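Local structure of copper-containing nitrite reductase (Thermus scotoductus, 6HBE) at residues D169-K174 / N375-D380. The protein probably reduces nitrite to nitric oxide with electrons from cytochrome c, as a copper-containing homotrimer whose chains each carry an additional cupredoxin domain. Residues are numbered along the deposited sequence; the frame is centred on the assembly and turned at random.
Sequences DFYDGK and NEDVFD
Tyr171 reaches from helix 167-172 to Asp377, its OH lying 2.6 Å from Asp377 OD1 in a short hydrogen bond that is nevertheless weak by its geometry. OD1 comes to the phenol obliquely, 3.2 Å from Tyr171 CZ, with the carboxylate plane turned 36° from the ring plane. With CG anti to its own carbonyl carbon (chi1 -84°), Asp377 swings OD1 over to the phenol. This is the tight part of the contact, and the hydroxyl oxygen is also 3.3 Å from Asp377 CA. The flanks are looser, since Glu376 O and Val378 CG2 stand 3.8 and 4.2 Å from Tyr171 OH. The four touching residues are all buried, whereas Asp172 and Gly173, where a Schellman motif closes the helix, are partly exposed. Upstream of Asp377, an Asx turn shapes the loop: Asp377 N donates to Asn375 OD1 over 3.0 Å, from above the carbonyl plane. Gly355 N also binds OD1, and OD2 accepts from Asn356 N and His390 NE2, making Asp377 a second-shell partner of a histidine that ligates copper. A leucine in place of Tyr171 would probably cost OD1 one of its donors and open a gap beside the loop. Val354 of the same chain and Ile273 of the second subunit also pack on the Tyr171 side chain. The contact thus joins helix 167-172, which follows strand 154-163, to the loop between strands 370-375 and 393-398 of the C-terminal cupredoxin domain, with helix 120-126 touching Asp377 through His120.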
loop_
_atom_site.group_PDB
_atom_site.type_symbol
_atom_site.label_atom_id
_atom_site.label_comp_id
_atom_site.label_asym_id
_atom_site.label_seq_id
_atom_site.Cartn_x
_atom_site.Cartn_y
_atom_site.Cartn_z
ATOM N N ASP C 169 10.591 2.737 -7.072
ATOM C CA ASP C 169 9.244 2.109 -7.064
ATOM C C ASP C 169 9.173 1.027 -5.978
ATOM O O ASP C 169 8.119 0.880 -5.341
ATOM C CB ASP C 169 8.907 1.477 -8.413
ATOM C CG ASP C 169 8.567 2.503 -9.484
ATOM O OD1 ASP C 169 8.398 3.690 -9.138
ATOM O OD2 ASP C 169 8.425 2.102 -10.654
ATOM N N PHE C 170 10.275 0.310 -5.741
ATOM C CA PHE C 170 10.313 -0.683 -4.652
ATOM C C PHE C 170 10.058 -0.040 -3.259
ATOM O O PHE C 170 9.254 -0.567 -2.450
ATOM C CB PHE C 170 11.609 -1.492 -4.650
ATOM C CG PHE C 170 11.676 -2.508 -3.522
ATOM C CD1 PHE C 170 10.805 -3.600 -3.500
ATOM C CD2 PHE C 170 12.584 -2.351 -2.496
ATOM C CE1 PHE C 170 10.846 -4.514 -2.430
ATOM C CE2 PHE C 170 12.609 -3.249 -1.415
ATOM C CZ PHE C 170 11.742 -4.328 -1.399
ATOM N N TYR C 171 10.753 1.054 -2.952
ATOM C CA TYR C 171 10.506 1.823 -1.701
ATOM C C TYR C 171 9.046 2.288 -1.596
ATOM O O TYR C 171 8.424 2.183 -0.547
ATOM C CB TYR C 171 11.456 3.035 -1.594
ATOM C CG TYR C 171 12.733 2.801 -0.834
ATOM C CD1 TYR C 171 13.643 1.838 -1.228
ATOM C CD2 TYR C 171 13.071 3.619 0.246
ATOM C CE1 TYR C 171 14.829 1.636 -0.531
ATOM C CE2 TYR C 171 14.250 3.439 0.941
ATOM C CZ TYR C 171 15.126 2.440 0.557
ATOM O OH TYR C 171 16.285 2.244 1.278
ATOM N N ASP C 172 8.499 2.757 -2.696
ATOM C CA ASP C 172 7.131 3.267 -2.758
ATOM C C ASP C 172 5.993 2.208 -2.846
ATOM O O ASP C 172 4.805 2.571 -2.841
ATOM C CB ASP C 172 7.039 4.241 -3.967
ATOM C CG ASP C 172 7.956 5.474 -3.822
ATOM O OD1 ASP C 172 8.422 5.759 -2.725
ATOM O OD2 ASP C 172 8.206 6.166 -4.842
ATOM N N GLY C 173 6.332 0.921 -2.937
ATOM C CA GLY C 173 5.338 -0.159 -3.084
ATOM C C GLY C 173 4.603 -0.165 -4.408
ATOM O O GLY C 173 3.448 -0.618 -4.481
ATOM N N LYS C 174 5.226 0.382 -5.453
ATOM C CA LYS C 174 4.610 0.495 -6.759
ATOM C C LYS C 174 5.117 -0.653 -7.698
ATOM O O LYS C 174 6.082 -0.471 -8.443
ATOM C CB LYS C 174 4.916 1.877 -7.348
ATOM C CG LYS C 174 4.212 2.152 -8.673
ATOM C CD LYS C 174 4.701 3.428 -9.368
ATOM C CE LYS C 174 4.035 3.576 -10.731
ATOM N NZ LYS C 174 4.611 4.638 -11.616
ATOM N N ASN C 375 22.168 9.773 -1.018
ATOM C CA ASN C 375 21.894 8.383 -0.717
ATOM C C ASN C 375 20.639 8.262 0.154
ATOM O O ASN C 375 20.668 8.605 1.331
ATOM C CB ASN C 375 23.087 7.670 -0.057
ATOM C CG ASN C 375 22.909 6.152 -0.009
ATOM O OD1 ASN C 375 21.888 5.610 -0.465
ATOM N ND2 ASN C 375 23.877 5.460 0.552
ATOM N N GLU C 376 19.562 7.751 -0.442
ATOM C CA GLU C 376 18.300 7.506 0.286
ATOM C C GLU C 376 18.246 6.103 0.918
ATOM O O GLU C 376 17.407 5.862 1.796
ATOM C CB GLU C 376 17.077 7.730 -0.621
ATOM C CG GLU C 376 16.726 9.183 -0.925
ATOM C CD GLU C 376 16.432 10.067 0.314
ATOM O OE1 GLU C 376 16.160 9.584 1.452
ATOM O OE2 GLU C 376 16.461 11.309 0.167
ATOM N N ASP C 377 19.136 5.179 0.539
ATOM C CA ASP C 377 19.174 3.891 1.250
ATOM C C ASP C 377 19.609 4.173 2.687
ATOM O O ASP C 377 20.403 5.095 2.932
ATOM C CB ASP C 377 20.072 2.847 0.557
ATOM C CG ASP C 377 19.356 2.074 -0.575
ATOM O OD1 ASP C 377 18.102 1.916 -0.544
ATOM O OD2 ASP C 377 20.052 1.608 -1.513
ATOM N N VAL C 378 19.048 3.408 3.632
ATOM C CA VAL C 378 19.110 3.700 5.062
ATOM C C VAL C 378 20.162 2.861 5.810
ATOM O O VAL C 378 20.825 3.401 6.698
ATOM C CB VAL C 378 17.703 3.533 5.723
ATOM C CG1 VAL C 378 17.677 4.105 7.143
ATOM C CG2 VAL C 378 16.667 4.259 4.892
ATOM N N PHE C 379 20.316 1.577 5.455
ATOM C CA PHE C 379 21.282 0.665 6.101
ATOM C C PHE C 379 22.695 0.893 5.523
ATOM O O PHE C 379 23.005 0.427 4.431
ATOM C CB PHE C 379 20.859 -0.797 5.895
ATOM C CG PHE C 379 21.646 -1.803 6.713
ATOM C CD1 PHE C 379 22.881 -2.274 6.285
ATOM C CD2 PHE C 379 21.109 -2.336 7.862
ATOM C CE1 PHE C 379 23.580 -3.217 7.022
ATOM C CE2 PHE C 379 21.786 -3.299 8.597
ATOM C CZ PHE C 379 23.033 -3.741 8.182
ATOM N N ASP C 380 23.541 1.623 6.247
ATOM C CA ASP C 380 24.888 2.000 5.729
ATOM C C ASP C 380 26.036 1.340 6.532
ATOM O O ASP C 380 27.184 1.793 6.527
ATOM C CB ASP C 380 24.997 3.540 5.619
ATOM C CG ASP C 380 24.795 4.259 6.957
ATOM O OD1 ASP C 380 24.869 3.606 8.045
ATOM O OD2 ASP C 380 24.542 5.486 6.926
#